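Local coordinates for putative metal binding protein (Coccidioides immitis, PDB 3CVG), which probably binds a metal ion or another small solute as a protein of the periplasmic binding superfamily, and carries a calcium ion in the crystal, at residues 139-142 and 143-147; 191-194 and 195-199; 210-213 and 214-217. All coordinates share one frame; numbering follows the deposited sequence.

Interaction 1 (139-142 and 143-147); sequences GNTK and PPVRF
Lys142 folds its side chain back over Pro143, the next residue, to which it is joined by a cis peptide bond. The chain leaves with CG anti to the backbone N (chi1 -164°). CB starts 3.5 Å from Pro143 N, and CG stays close to that same nitrogen. A bend at chi2 (53°) then turns the chain toward the proline alpha carbon, so that CD of Lys142 lies 3.6 Å from CA of Pro143. CE presses on that CA at 3.5 Å, a little tighter than usual van der Waals contact, and also meets the ring carbon CB. At the tip, NZ comes within 3.8 Å of CD of Pro144. The lysine thus crosses Pro143 at about a right angle but runs alongside Pro144, pointing the same way.

The backbone turn is held by Thr141. Its hydroxyl OG1 donates to Pro143 O at 2.7 Å, approaching the carbonyl from 32° out of its plane. It also accepts a hydrogen from a water 2.8 Å away, and that water in turn takes the N-H of Val145, 2.9 Å from its oxygen. A single hydroxyl therefore serves one carbonyl directly and one amide through the water, while CG2 of Val145 packs near it. Val145 itself leans on Ala135 and Ala136 of helix 125-138, and Pro143 rests against Ser114.

With Thr141 and Pro144 bringing their CA atoms within 4.9 Å, and with no N-H on Pro144 to close a 4-to-1 bond, Thr141-Pro144 is a cis-proline turn of type VIb. It reverses the chain in the connection from helix 125-138 to strand 147-149.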
loop_
_atom_site.group_PDB
_atom_site.type_symbol
_atom_site.label_atom_id
_atom_site.label_comp_id
_atom_site.label_asym_id
_atom_site.label_seq_id
_atom_site.Cartn_x
_atom_site.Cartn_y
_atom_site.Cartn_z
ATOM N N GLY A 139 0.402 -15.069 27.144
ATOM C CA GLY A 139 1.856 -15.117 27.159
ATOM C C GLY A 139 2.522 -16.421 27.559
ATOM O O GLY A 139 3.688 -16.420 27.965
ATOM N N ASN A 140 1.800 -17.530 27.429
ATOM C CA ASN A 140 2.329 -18.843 27.793
ATOM C C ASN A 140 2.359 -19.789 26.599
ATOM O O ASN A 140 1.886 -20.925 26.680
ATOM C CB ASN A 140 1.460 -19.448 28.891
ATOM C CG ASN A 140 0.014 -19.575 28.467
ATOM O OD1 ASN A 140 -0.448 -18.838 27.594
ATOM N ND2 ASN A 140 -0.712 -20.502 29.080
ATOM N N THR A 141 2.903 -19.315 25.486
ATOM C CA THR A 141 2.993 -20.131 24.286
ATOM C C THR A 141 4.437 -20.141 23.833
ATOM O O THR A 141 5.241 -19.318 24.279
ATOM C CB THR A 141 2.139 -19.562 23.137
ATOM O OG1 THR A 141 2.632 -18.265 22.767
ATOM C CG2 THR A 141 0.685 -19.455 23.565
ATOM N N LYS A 142 4.770 -21.077 22.955
ATOM C CA LYS A 142 6.124 -21.158 22.444
ATOM C C LYS A 142 6.111 -21.178 20.921
ATOM O O LYS A 142 5.648 -22.131 20.306
ATOM C CB LYS A 142 6.839 -22.403 22.977
ATOM C CG LYS A 142 8.351 -22.338 22.786
ATOM C CD LYS A 142 8.900 -21.034 23.371
ATOM C CE LYS A 142 9.946 -20.409 22.463
ATOM N NZ LYS A 142 10.362 -19.071 22.948
ATOM N N PRO A 143 6.602 -20.100 20.295
ATOM C CA PRO A 143 7.136 -18.931 21.004
ATOM C C PRO A 143 5.996 -18.029 21.483
ATOM O O PRO A 143 4.827 -18.309 21.230
ATOM C CB PRO A 143 7.998 -18.266 19.940
ATOM C CG PRO A 143 7.191 -18.514 18.688
ATOM C CD PRO A 143 6.788 -19.966 18.837
ATOM N N PRO A 144 6.319 -16.950 22.213
ATOM C CA PRO A 144 5.214 -16.094 22.655
ATOM C C PRO A 144 4.599 -15.393 21.441
ATOM O O PRO A 144 5.277 -15.171 20.435
ATOM C CB PRO A 144 5.897 -15.119 23.613
ATOM C CG PRO A 144 7.264 -14.981 23.021
ATOM C CD PRO A 144 7.617 -16.412 22.657
ATOM N N VAL A 145 3.315 -15.068 21.525
ATOM C CA VAL A 145 2.641 -14.390 20.425
ATOM C C VAL A 145 2.988 -12.902 20.463
ATOM O O VAL A 145 2.689 -12.218 21.440
ATOM C CB VAL A 145 1.113 -14.551 20.533
ATOM C CG1 VAL A 145 0.413 -13.739 19.451
ATOM C CG2 VAL A 145 0.746 -16.027 20.415
ATOM N N ARG A 146 3.654 -12.423 19.416
ATOM C CA ARG A 146 4.022 -11.014 19.303
ATOM C C ARG A 146 3.600 -10.500 17.917
ATOM O O ARG A 146 3.540 -11.269 16.954
ATOM C CB ARG A 146 5.533 -10.833 19.524
ATOM C CG ARG A 146 5.981 -11.134 20.973
ATOM C CD ARG A 146 7.495 -11.136 21.112
ATOM N NE ARG A 146 8.095 -9.859 20.723
ATOM C CZ ARG A 146 8.046 -8.753 21.458
ATOM N NH1 ARG A 146 7.422 -8.757 22.632
ATOM N NH2 ARG A 146 8.635 -7.648 21.028
ATOM N N PHE A 147 3.280 -9.211 17.830
ATOM C CA PHE A 147 2.851 -8.599 16.572
ATOM C C PHE A 147 3.757 -7.419 16.238
ATOM O O PHE A 147 3.901 -6.506 17.057
ATOM C CB PHE A 147 1.409 -8.095 16.696
ATOM C CG PHE A 147 0.885 -7.476 15.441
ATOM C CD1 PHE A 147 0.284 -8.260 14.464
ATOM C CD2 PHE A 147 1.040 -6.113 15.207
ATOM C CE1 PHE A 147 -0.159 -7.696 13.276
ATOM C CE2 PHE A 147 0.597 -5.545 14.014
ATOM C CZ PHE A 147 -0.002 -6.344 13.055
HETATM O O HOH W 1 1.980 -15.810 23.963
#

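Interaction 2 (191-194 and 195-199); sequences LTAA and ILLRE
Ala194 O accepts the N-H of Glu199 at 2.8 Å, in the carbonyl plane and almost dead straight (177°). The N-H of Arg198 passes close to that oxygen too, but at a poor angle, and bonds instead to Ile195 O at 3.2 Å. Upstream the helix keeps its regular bonds: Ile195 N to Leu191 O, Leu196 N to Thr192 O, and Leu197 N to Ala193 O at 2.9 Å, the last before the pattern changes.

The side chains follow the one-turn spacing. CD1 of Ile195 meets CD1 of Leu191 at 3.8 Å, the two chains crossing at a slant. CG2 of Thr192 and CD1 of Leu196 lie side by side, 4.0 Å apart, while OG1 of Thr192 bonds back to Ile188 O. Leu197 has CG anti to its own carbonyl carbon (chi1 -60°), which lays CG 3.1 Å from Ala193 O and brings CD1 alongside Ala193 CB.

Past the turn, the Glu199 carboxylate is gripped by His181 through OE1 and by Arg146 through OE2, while the CB atoms of Ala193 and Ala194 face Leu148 of strand 147-149. Arg198 takes positive phi (62°), and the paired bonds 199-to-194 and 198-to-195 make this a Schellman motif, closing helix 187-196 just ahead of strand 200-204.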
loop_
_atom_site.group_PDB
_atom_site.type_symbol
_atom_site.label_atom_id
_atom_site.label_comp_id
_atom_site.label_asym_id
_atom_site.label_seq_id
_atom_site.Cartn_x
_atom_site.Cartn_y
_atom_site.Cartn_z
ATOM N N LEU A 191 9.338 -6.849 7.386
ATOM C CA LEU A 191 8.880 -8.215 7.151
ATOM C C LEU A 191 10.003 -9.196 7.505
ATOM O O LEU A 191 9.762 -10.228 8.127
ATOM C CB LEU A 191 8.449 -8.412 5.681
ATOM C CG LEU A 191 8.015 -9.827 5.265
ATOM C CD1 LEU A 191 6.973 -10.379 6.240
ATOM C CD2 LEU A 191 7.450 -9.794 3.840
ATOM N N THR A 192 11.228 -8.859 7.113
ATOM C CA THR A 192 12.382 -9.699 7.404
ATOM C C THR A 192 12.521 -9.878 8.920
ATOM O O THR A 192 12.773 -10.983 9.415
ATOM C CB THR A 192 13.678 -9.069 6.843
ATOM O OG1 THR A 192 13.588 -8.987 5.414
ATOM C CG2 THR A 192 14.893 -9.908 7.226
ATOM N N ALA A 193 12.347 -8.782 9.650
ATOM C CA ALA A 193 12.448 -8.810 11.105
ATOM C C ALA A 193 11.355 -9.674 11.726
ATOM O O ALA A 193 11.627 -10.451 12.636
ATOM C CB ALA A 193 12.364 -7.389 11.667
ATOM N N ALA A 194 10.120 -9.540 11.240
ATOM C CA ALA A 194 9.007 -10.322 11.774
ATOM C C ALA A 194 9.274 -11.816 11.619
ATOM O O ALA A 194 8.973 -12.616 12.512
ATOM C CB ALA A 194 7.711 -9.963 11.058
ATOM N N ILE A 195 9.820 -12.182 10.468
ATOM C CA ILE A 195 10.114 -13.574 10.174
ATOM C C ILE A 195 11.238 -14.098 11.058
ATOM O O ILE A 195 11.109 -15.167 11.649
ATOM C CB ILE A 195 10.475 -13.737 8.685
ATOM C CG1 ILE A 195 9.236 -13.446 7.838
ATOM C CG2 ILE A 195 10.977 -15.154 8.400
ATOM C CD1 ILE A 195 9.558 -13.184 6.369
ATOM N N LEU A 196 12.319 -13.334 11.164
ATOM C CA LEU A 196 13.466 -13.729 11.982
ATOM C C LEU A 196 13.102 -13.824 13.458
ATOM O O LEU A 196 13.615 -14.677 14.178
ATOM C CB LEU A 196 14.613 -12.728 11.827
ATOM C CG LEU A 196 15.353 -12.651 10.489
ATOM C CD1 LEU A 196 16.434 -11.579 10.547
ATOM C CD2 LEU A 196 15.971 -13.999 10.175
ATOM N N LEU A 197 12.210 -12.947 13.903
ATOM C CA LEU A 197 11.807 -12.912 15.303
ATOM C C LEU A 197 10.622 -13.808 15.618
ATOM O O LEU A 197 10.214 -13.904 16.772
ATOM C CB LEU A 197 11.454 -11.478 15.696
ATOM C CG LEU A 197 12.564 -10.440 15.561
ATOM C CD1 LEU A 197 11.937 -9.058 15.525
ATOM C CD2 LEU A 197 13.560 -10.575 16.716
ATOM N N ARG A 198 10.071 -14.456 14.594
ATOM C CA ARG A 198 8.908 -15.323 14.760
ATOM C C ARG A 198 7.689 -14.554 15.277
ATOM O O ARG A 198 7.051 -14.957 16.248
ATOM C CB ARG A 198 9.226 -16.489 15.706
ATOM C CG ARG A 198 10.284 -17.440 15.164
ATOM C CD ARG A 198 10.510 -18.604 16.117
ATOM N NE ARG A 198 11.178 -18.161 17.336
ATOM C CZ ARG A 198 11.273 -18.886 18.444
ATOM N NH1 ARG A 198 10.739 -20.102 18.494
ATOM N NH2 ARG A 198 11.904 -18.393 19.501
ATOM N N GLU A 199 7.371 -13.443 14.621
ATOM C CA GLU A 199 6.225 -12.636 15.013
ATOM C C GLU A 199 5.232 -12.530 13.862
ATOM O O GLU A 199 5.586 -12.717 12.689
ATOM C CB GLU A 199 6.675 -11.225 15.413
ATOM C CG GLU A 199 7.773 -11.194 16.462
ATOM C CD GLU A 199 8.199 -9.788 16.859
ATOM O OE1 GLU A 199 8.000 -8.829 16.075
ATOM O OE2 GLU A 199 8.760 -9.646 17.961
#

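Interaction 3 (210-213 and 214-217); sequences SIPR and GLRD
At the start of the short, weakly bonded helix 213-216, Arg216 reaches back past the first turn to Ile211 on the incoming loop. NE and NH2 of Arg216 fork side-on onto the single carbonyl oxygen Ile211 O, at 3.0 and 2.9 Å. The oxygen lies in the guanidinium plane, yet the two donors use it differently: NH2 arrives in the carbonyl plane, NE 36° above it. On the way out, CG of Arg216 passes 3.9 Å from CG1 of Ile211, adding aliphatic packing beside the polar fork.

Arg213 sets NH1 over one face of the Arg216 guanidinium, 3.3 Å from its NH1, with the two planes 76° apart. Both guanidinium groups converge on the carboxylate of Asp274, which takes Arg213 NH2 on one oxygen and Arg216 NH1 on the other. Tyr208 adds a cation-pi contact to Arg216.

Leu215 turns elsewhere, its CD1 4.2 Å from CD of Pro212, the two side chains pointing the same way; it also meets Thr192. The backbone bonds from 214-217 back to 210-213 are all weak, among them Leu215 N to Pro212 O at 3.1 Å and Asp217 N to Arg213 O. Here, then, is a single, loosely bonded helical turn following helix 205-208, with an arginine side chain bonded through NE and NH2 to a carbonyl of the preceding loop.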
loop_
_atom_site.group_PDB
_atom_site.type_symbol
_atom_site.label_atom_id
_atom_site.label_comp_id
_atom_site.label_asym_id
_atom_site.label_seq_id
_atom_site.Cartn_x
_atom_site.Cartn_y
_atom_site.Cartn_z
ATOM N N SER A 210 9.422 -9.532 -2.470
ATOM C CA SER A 210 10.744 -8.923 -2.465
ATOM C C SER A 210 11.750 -9.623 -1.553
ATOM O O SER A 210 12.943 -9.400 -1.692
ATOM C CB SER A 210 10.653 -7.452 -2.043
ATOM O OG SER A 210 9.884 -6.694 -2.955
ATOM N N ILE A 211 11.283 -10.443 -0.616
ATOM C CA ILE A 211 12.211 -11.101 0.295
ATOM C C ILE A 211 12.707 -12.437 -0.245
ATOM O O ILE A 211 12.064 -13.062 -1.091
ATOM C CB ILE A 211 11.589 -11.300 1.708
ATOM C CG1 ILE A 211 10.361 -12.203 1.624
ATOM C CG2 ILE A 211 11.221 -9.942 2.312
ATOM C CD1 ILE A 211 9.784 -12.581 2.967
ATOM N N PRO A 212 13.877 -12.884 0.226
ATOM C CA PRO A 212 14.443 -14.160 -0.231
ATOM C C PRO A 212 13.452 -15.314 -0.138
ATOM O O PRO A 212 12.654 -15.375 0.792
ATOM C CB PRO A 212 15.633 -14.353 0.695
ATOM C CG PRO A 212 16.078 -12.936 0.965
ATOM C CD PRO A 212 14.758 -12.235 1.214
ATOM N N ARG A 213 13.491 -16.226 -1.106
ATOM C CA ARG A 213 12.590 -17.374 -1.075
ATOM C C ARG A 213 12.776 -18.146 0.224
ATOM O O ARG A 213 11.810 -18.636 0.816
ATOM C CB ARG A 213 12.860 -18.325 -2.241
ATOM C CG ARG A 213 12.509 -17.756 -3.588
ATOM C CD ARG A 213 12.426 -18.847 -4.640
ATOM N NE ARG A 213 12.195 -18.272 -5.958
ATOM C CZ ARG A 213 11.207 -17.432 -6.238
ATOM N NH1 ARG A 213 10.354 -17.067 -5.290
ATOM N NH2 ARG A 213 11.073 -16.953 -7.468
ATOM N N GLY A 214 14.028 -18.261 0.652
ATOM C CA GLY A 214 14.326 -18.975 1.880
ATOM C C GLY A 214 13.538 -18.470 3.077
ATOM O O GLY A 214 13.045 -19.267 3.874
ATOM N N LEU A 215 13.412 -17.151 3.211
ATOM C CA LEU A 215 12.670 -16.577 4.328
ATOM C C LEU A 215 11.181 -16.887 4.252
ATOM O O LEU A 215 10.530 -17.069 5.278
ATOM C CB LEU A 215 12.864 -15.057 4.398
ATOM C CG LEU A 215 14.150 -14.541 5.051
ATOM C CD1 LEU A 215 14.065 -13.032 5.228
ATOM C CD2 LEU A 215 14.335 -15.217 6.410
ATOM N N ARG A 216 10.645 -16.947 3.037
ATOM C CA ARG A 216 9.226 -17.225 2.859
ATOM C C ARG A 216 8.874 -18.604 3.399
ATOM O O ARG A 216 7.721 -18.877 3.719
ATOM C CB ARG A 216 8.836 -17.120 1.381
ATOM C CG ARG A 216 9.124 -15.762 0.774
ATOM C CD ARG A 216 8.771 -15.738 -0.712
ATOM N NE ARG A 216 9.595 -14.774 -1.432
ATOM C CZ ARG A 216 9.438 -14.471 -2.717
ATOM N NH1 ARG A 216 8.482 -15.061 -3.426
ATOM N NH2 ARG A 216 10.235 -13.582 -3.289
ATOM N N ASP A 217 9.873 -19.473 3.506
ATOM C CA ASP A 217 9.652 -20.812 4.037
ATOM C C ASP A 217 9.660 -20.798 5.564
ATOM O O ASP A 217 9.267 -21.769 6.205
ATOM C CB ASP A 217 10.728 -21.767 3.524
ATOM C CG ASP A 217 10.451 -22.250 2.121
ATOM O OD1 ASP A 217 9.419 -22.925 1.919
ATOM O OD2 ASP A 217 11.263 -21.958 1.219
HETATM O O HOH W 2 10.271 -19.926 -0.671
#

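Along the chain the three contacts come in series, neither nesting nor crossing. Interaction 1 turns the loop between helix 125-138 and strand 147-149; interaction 2 ends helix 187-196 before strand 200-204, which pairs in parallel with strand 147-149; interaction 3 begins helix 213-216, soon after helix 205-208. Interactions 1 and 2 are tied chiefly by the salt bridge from Arg146 NE to Glu199 OE2 (2.8 Å), and secondly by Pro143 packing on Arg198. Interactions 2 and 3 share an apolar seam, with Ile195 CD1 against Ile211 CD1 at 3.5 Å. Helix 187-196 thus stands between the other two, whose nearest atoms remain about 13 Å apart.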